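Local atomic coordinates of putative poly(3-hydroxybutyrate) depolymerase LpqC (Bordetella parapertussis 12822, PDB entry 3D0K), a protein that probably hydrolyses ester bonds as an alpha/beta-hydrolase, perhaps as a depolymerase of the polyester poly(3-hydroxybutyrate). Residues V154-S159 with P174-L179; S100-R105 with H147-Q152. All blocks are in the same frame, centred on the assembly; numbering follows the deposited sequence.

Contact 1: residues V154-S159 with P174-L179; sequences VHRLMS and PGWYTL. With SO4 (sulfate ion), chain E.
The imidazole of His155 is held between two residues: the Arg156 methylene CG lies against one face, near the rim, and Tyr177 CD1 against the opposite face. At the ring's edge, His155 CE1 points at the backbone, 3.0 Å from Thr178 N and 3.4 Å from Tyr177 CA. The His155 and Tyr177 rings meet obliquely, with planes 43° apart, while Pro174 CB packs on a face of the tyrosine. These contacts join helix 149-160 to the loop that follows strand 168-172 in the alpha/beta-hydrolase sheet.

Arg156 runs extended from CG to NE, bringing NE to Thr178. NE donates to Thr178 OG1 at 2.7 Å, with the hydroxyl tilted 24° out of the guanidinium plane. Arg156 NH2 lies over one face of the Trp176 indole, near the rim and 3.2 Å from Trp176 CE2, with the two planes steeply inclined. Gln152 OE1 accepts a bond from Arg156 NH1. Farther along, a water donates to both Ser159 OG and Thr178 O.

Arginine suits this place because its methylenes can pack on a ring while its tip serves several polar groups. Threonine suits its own because the hydroxyl can accept from Arg156 NE while donating to Pro187 O. Buried polar atoms of helix and loop thus satisfy one another, and the same bonds tie the loop to the helix.

Contact 2: residues S100-R105 with H147-Q152; sequences SYNNGR and HSAGGQ. With SO4 (sulfate ion), chain E; SO4 (sulfate ion), chain G.
Ala149 CB rests against two side chains of the loop, 3.9 Å from Tyr101 CE2 and 3.7 Å from Asn102 CG. Tyr101 OH reaches past it to Gly150 CA at 3.4 Å, and Asn102 CB lies 3.5 Å from Gln152 OE1. The Asn102 and Gln152 amide planes stand 80° apart.

The next shell fixes these groups. The Tyr101 hydroxyl is bonded to His61 O and Gln60 OE1. A type I turn, closed by Gly104 N to Tyr101 O, presents Asn102, with the positive phi of Gly104 suiting glycine. Gln152 NE2 donates to O1 of the chain E sulfate at 2.8 Å.

Alanine at 149 and glycine at 150 let Tyr101 OH approach Gly150 CA closely. The sequence Gly146, Ser148, Gly150 and the sharp strand-to-helix turn are consistent with a nucleophile elbow, Ser148 being the likely nucleophile of a triad with His271 and Asp216. The chain E sulfate, probably from the crystallisation liquor, is modelled so near Ser148 OG that this approach is doubtful. Its bond from Gln152 NE2 and its place by the start of helix 149-160, where the helix dipole would probably favour an anion, suggest a site suited to negative charge.

Overall arrangement
Both contacts are buried and share helix 149-160; their centres lie about 8 Å apart. Contact 2 uses the helix's first turn, beside the presumed nucleophile, and joins it to the loop after helix 97-100; contact 1 uses later turns and the loop after strand 168-172. Their chemistry differs accordingly. Glycine and alanine let contact 2 approach closely, whereas contact 1 relies on long side chains, aromatic rings and a charged group. Arg156 ties them together, its NH1 making a weak bond to Asn102 O. Both also touch the chain E sulfate, through a weak bond from Gly175 N in contact 1 and through Gln152 in contact 2.

Contact 1: residues V154-S159 with P174-L179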
loop_
_atom_site.group_PDB
_atom_site.type_symbol
_atom_site.label_atom_id
_atom_site.label_comp_id
_atom_site.label_asym_id
_atom_site.label_seq_id
_atom_site.Cartn_x
_atom_site.Cartn_y
_atom_site.Cartn_z
ATOM N N VAL A 154 -1.611 -0.233 -3.045
ATOM C CA VAL A 154 -1.938 0.926 -2.230
ATOM C C VAL A 154 -2.621 2.058 -3.023
ATOM O O VAL A 154 -3.633 2.612 -2.561
ATOM C CB VAL A 154 -0.685 1.399 -1.447
ATOM C CG1 VAL A 154 -0.830 2.846 -0.890
ATOM C CG2 VAL A 154 -0.336 0.379 -0.367
ATOM N N HIS A 155 -2.088 2.403 -4.210
ATOM C CA HIS A 155 -2.713 3.527 -4.964
ATOM C C HIS A 155 -4.072 3.149 -5.542
ATOM O O HIS A 155 -4.951 3.998 -5.655
ATOM C CB HIS A 155 -1.784 4.187 -6.014
ATOM C CG HIS A 155 -1.612 3.410 -7.285
ATOM N ND1 HIS A 155 -2.343 3.683 -8.428
ATOM C CD2 HIS A 155 -0.710 2.461 -7.634
ATOM C CE1 HIS A 155 -1.934 2.882 -9.412
ATOM N NE2 HIS A 155 -0.975 2.106 -8.940
ATOM N N ARG A 156 -4.256 1.860 -5.804
ATOM C CA ARG A 156 -5.543 1.362 -6.332
ATOM C C ARG A 156 -6.534 1.244 -5.162
ATOM O O ARG A 156 -7.714 1.421 -5.361
ATOM C CB ARG A 156 -5.375 0.022 -7.015
ATOM C CG ARG A 156 -4.579 0.199 -8.326
ATOM C CD ARG A 156 -4.436 -1.073 -9.126
ATOM N NE ARG A 156 -3.597 -0.700 -10.290
ATOM C CZ ARG A 156 -2.616 -1.422 -10.822
ATOM N NH1 ARG A 156 -2.333 -2.640 -10.370
ATOM N NH2 ARG A 156 -1.918 -0.933 -11.854
ATOM N N LEU A 157 -6.024 0.955 -3.969
ATOM C CA LEU A 157 -6.829 0.990 -2.757
ATOM C C LEU A 157 -7.371 2.426 -2.571
ATOM O O LEU A 157 -8.582 2.652 -2.343
ATOM C CB LEU A 157 -5.969 0.534 -1.566
ATOM C CG LEU A 157 -6.628 0.513 -0.172
ATOM C CD1 LEU A 157 -5.904 -0.442 0.756
ATOM C CD2 LEU A 157 -6.788 1.911 0.523
HETATM N N MSE A 158 -6.476 3.390 -2.698
HETATM C CA MSE A 158 -6.852 4.811 -2.595
HETATM C C MSE A 158 -7.833 5.256 -3.669
HETATM O O MSE A 158 -8.636 6.159 -3.409
HETATM C CB MSE A 158 -5.619 5.727 -2.518
HETATM C CG MSE A 158 -4.781 5.444 -1.204
HETATM SE SE MSE A 158 -5.806 5.557 0.453
HETATM C CE MSE A 158 -5.757 7.525 0.450
ATOM N N SER A 159 -7.781 4.640 -4.856
ATOM C CA SER A 159 -8.708 4.957 -5.929
ATOM C C SER A 159 -10.117 4.408 -5.735
ATOM O O SER A 159 -11.039 4.804 -6.439
ATOM C CB SER A 159 -8.185 4.356 -7.240
ATOM O OG SER A 159 -6.869 4.801 -7.487
ATOM N N PRO A 174 5.804 1.732 -7.457
ATOM C CA PRO A 174 4.884 0.836 -8.179
ATOM C C PRO A 174 5.409 0.507 -9.586
ATOM O O PRO A 174 5.951 1.409 -10.247
ATOM C CB PRO A 174 3.588 1.682 -8.320
ATOM C CG PRO A 174 3.663 2.659 -7.141
ATOM C CD PRO A 174 5.141 3.001 -7.050
ATOM N N GLY A 175 5.181 -0.737 -10.060
ATOM C CA GLY A 175 5.620 -1.135 -11.413
ATOM C C GLY A 175 4.846 -0.381 -12.505
ATOM O O GLY A 175 5.404 -0.085 -13.547
ATOM N N TRP A 176 3.568 -0.073 -12.272
ATOM C CA TRP A 176 2.777 0.735 -13.209
ATOM C C TRP A 176 1.500 1.186 -12.468
ATOM O O TRP A 176 1.271 0.774 -11.343
ATOM C CB TRP A 176 2.431 -0.053 -14.504
ATOM C CG TRP A 176 1.324 -1.015 -14.360
ATOM C CD1 TRP A 176 1.309 -2.147 -13.569
ATOM C CD2 TRP A 176 0.052 -0.978 -15.031
ATOM N NE1 TRP A 176 0.097 -2.785 -13.704
ATOM C CE2 TRP A 176 -0.677 -2.116 -14.611
ATOM C CE3 TRP A 176 -0.523 -0.117 -15.979
ATOM C CZ2 TRP A 176 -1.986 -2.397 -15.065
ATOM C CZ3 TRP A 176 -1.846 -0.416 -16.457
ATOM C CH2 TRP A 176 -2.541 -1.536 -15.992
ATOM N N TYR A 177 0.688 2.015 -13.107
ATOM C CA TYR A 177 -0.337 2.735 -12.366
ATOM C C TYR A 177 -1.677 2.652 -13.077
ATOM O O TYR A 177 -1.785 2.687 -14.317
ATOM C CB TYR A 177 0.039 4.226 -12.259
ATOM C CG TYR A 177 1.287 4.522 -11.467
ATOM C CD1 TYR A 177 1.195 4.908 -10.103
ATOM C CD2 TYR A 177 2.566 4.365 -12.041
ATOM C CE1 TYR A 177 2.327 5.166 -9.360
ATOM C CE2 TYR A 177 3.717 4.617 -11.290
ATOM C CZ TYR A 177 3.566 5.022 -9.954
ATOM O OH TYR A 177 4.684 5.270 -9.219
ATOM N N THR A 178 -2.714 2.669 -12.262
ATOM C CA THR A 178 -4.077 2.961 -12.751
ATOM C C THR A 178 -4.136 4.490 -12.884
ATOM O O THR A 178 -4.016 5.229 -11.880
ATOM C CB THR A 178 -5.098 2.562 -11.657
ATOM O OG1 THR A 178 -5.138 1.115 -11.550
ATOM C CG2 THR A 178 -6.510 3.026 -12.072
ATOM N N LEU A 179 -4.367 4.969 -14.093
ATOM C CA LEU A 179 -4.366 6.414 -14.311
ATOM C C LEU A 179 -5.688 7.025 -13.856
ATOM O O LEU A 179 -6.704 6.373 -13.939
ATOM C CB LEU A 179 -4.181 6.687 -15.811
ATOM C CG LEU A 179 -2.904 6.078 -16.359
ATOM C CD1 LEU A 179 -2.874 6.235 -17.903
ATOM C CD2 LEU A 179 -1.717 6.763 -15.688
HETATM S S SO4 E . 6.040 -4.444 -9.833
HETATM O O1 SO4 E . 5.197 -3.450 -9.167
HETATM O O2 SO4 E . 5.211 -5.056 -10.883
HETATM O O3 SO4 E . 7.221 -3.928 -10.465
HETATM O O4 SO4 E . 6.348 -5.581 -8.990
HETATM O O HOH W 1 -4.873 6.079 -9.411
#

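Contact 2: residues S100-R105 with H147-Q152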
loop_
_atom_site.group_PDB
_atom_site.type_symbol
_atom_site.label_atom_id
_atom_site.label_comp_id
_atom_site.label_asym_id
_atom_site.label_seq_id
_atom_site.Cartn_x
_atom_site.Cartn_y
_atom_site.Cartn_z
ATOM N N SER A 100 -5.298 -10.973 -8.535
ATOM C CA SER A 100 -5.848 -11.138 -7.194
ATOM C C SER A 100 -5.237 -10.180 -6.205
ATOM O O SER A 100 -5.871 -9.856 -5.183
ATOM C CB SER A 100 -5.603 -12.566 -6.654
ATOM O OG SER A 100 -6.047 -13.558 -7.581
ATOM N N TYR A 101 -3.982 -9.813 -6.430
ATOM C CA TYR A 101 -3.302 -8.978 -5.465
ATOM C C TYR A 101 -3.202 -7.521 -5.983
ATOM O O TYR A 101 -3.982 -6.683 -5.562
ATOM C CB TYR A 101 -1.901 -9.550 -5.101
ATOM C CG TYR A 101 -1.140 -8.639 -4.121
ATOM C CD1 TYR A 101 -1.726 -8.265 -2.904
ATOM C CD2 TYR A 101 0.174 -8.207 -4.398
ATOM C CE1 TYR A 101 -1.032 -7.469 -1.995
ATOM C CE2 TYR A 101 0.894 -7.369 -3.476
ATOM C CZ TYR A 101 0.255 -7.020 -2.275
ATOM O OH TYR A 101 0.938 -6.206 -1.380
ATOM N N ASN A 102 -2.224 -7.245 -6.864
ATOM C CA ASN A 102 -2.095 -5.925 -7.507
ATOM C C ASN A 102 -3.440 -5.264 -7.916
ATOM O O ASN A 102 -3.627 -4.052 -7.711
ATOM C CB ASN A 102 -1.249 -5.958 -8.797
ATOM C CG ASN A 102 0.075 -6.667 -8.689
ATOM O OD1 ASN A 102 1.065 -6.240 -9.367
ATOM N ND2 ASN A 102 0.125 -7.772 -7.949
ATOM N N ASN A 103 -4.301 -6.023 -8.607
ATOM C CA ASN A 103 -5.547 -5.524 -9.205
ATOM C C ASN A 103 -6.792 -5.733 -8.322
ATOM O O ASN A 103 -7.935 -5.415 -8.741
ATOM C CB ASN A 103 -5.832 -6.166 -10.591
ATOM C CG ASN A 103 -4.674 -6.007 -11.605
ATOM O OD1 ASN A 103 -4.724 -6.583 -12.724
ATOM N ND2 ASN A 103 -3.640 -5.272 -11.234
ATOM N N GLY A 104 -6.587 -6.260 -7.115
ATOM C CA GLY A 104 -7.672 -6.229 -6.101
ATOM C C GLY A 104 -8.855 -7.196 -6.344
ATOM O O GLY A 104 -9.910 -7.041 -5.729
ATOM N N ARG A 105 -8.687 -8.180 -7.215
ATOM C CA ARG A 105 -9.824 -9.072 -7.600
ATOM C C ARG A 105 -11.076 -8.231 -7.996
ATOM O O ARG A 105 -12.186 -8.486 -7.500
ATOM C CB ARG A 105 -10.193 -10.030 -6.431
ATOM C CG ARG A 105 -9.512 -11.346 -6.452
ATOM C CD ARG A 105 -10.039 -12.366 -5.433
ATOM N NE ARG A 105 -11.201 -13.035 -5.947
ATOM C CZ ARG A 105 -12.420 -12.975 -5.420
ATOM N NH1 ARG A 105 -13.419 -13.606 -6.018
ATOM N NH2 ARG A 105 -12.647 -12.298 -4.306
ATOM N N HIS A 147 5.267 -1.321 -1.402
ATOM C CA HIS A 147 6.355 -1.226 -2.374
ATOM C C HIS A 147 6.081 -2.129 -3.578
ATOM O O HIS A 147 5.652 -3.293 -3.413
ATOM C CB HIS A 147 7.685 -1.615 -1.693
ATOM C CG HIS A 147 8.884 -1.584 -2.624
ATOM N ND1 HIS A 147 9.518 -0.417 -3.021
ATOM C CD2 HIS A 147 9.574 -2.587 -3.195
ATOM C CE1 HIS A 147 10.548 -0.714 -3.815
ATOM N NE2 HIS A 147 10.563 -2.025 -3.973
ATOM N N SER A 148 6.425 -1.645 -4.785
ATOM C CA SER A 148 6.325 -2.470 -5.982
ATOM C C SER A 148 4.895 -2.934 -6.224
ATOM O O SER A 148 4.020 -2.067 -6.322
ATOM C CB SER A 148 7.337 -3.616 -6.015
ATOM O OG SER A 148 7.749 -3.807 -7.396
ATOM N N ALA A 149 4.620 -4.246 -6.322
ATOM C CA ALA A 149 3.210 -4.703 -6.445
ATOM C C ALA A 149 2.337 -4.157 -5.322
ATOM O O ALA A 149 1.134 -3.928 -5.509
ATOM C CB ALA A 149 3.080 -6.263 -6.486
ATOM N N GLY A 150 2.940 -3.973 -4.147
ATOM C CA GLY A 150 2.188 -3.478 -3.014
ATOM C C GLY A 150 1.997 -1.953 -3.170
ATOM O O GLY A 150 1.076 -1.419 -2.632
ATOM N N GLY A 151 2.867 -1.249 -3.914
ATOM C CA GLY A 151 2.615 0.184 -4.196
ATOM C C GLY A 151 1.514 0.265 -5.300
ATOM O O GLY A 151 0.714 1.221 -5.320
ATOM N N GLN A 152 1.458 -0.727 -6.201
ATOM C CA GLN A 152 0.253 -0.848 -7.092
ATOM C C GLN A 152 -1.030 -1.023 -6.235
ATOM O O GLN A 152 -2.010 -0.313 -6.428
ATOM C CB GLN A 152 0.380 -1.995 -8.040
ATOM C CG GLN A 152 1.536 -1.867 -9.014
ATOM C CD GLN A 152 1.499 -2.970 -10.042
ATOM O OE1 GLN A 152 0.434 -3.366 -10.458
ATOM N NE2 GLN A 152 2.676 -3.441 -10.488
HETATM S S SO4 E . 6.040 -4.444 -9.833
HETATM O O1 SO4 E . 5.197 -3.450 -9.167
HETATM O O2 SO4 E . 5.211 -5.056 -10.883
HETATM O O3 SO4 E . 7.221 -3.928 -10.465
HETATM O O4 SO4 E . 6.348 -5.581 -8.990
HETATM S S SO4 G . 9.899 -6.319 -4.533
HETATM O O1 SO4 G . 10.643 -5.077 -4.453
HETATM O O2 SO4 G . 9.300 -6.436 -5.849
HETATM O O3 SO4 G . 10.783 -7.449 -4.288
HETATM O O4 SO4 G . 8.874 -6.304 -3.485
HETATM O O HOH W 2 -1.312 -5.215 -12.645
#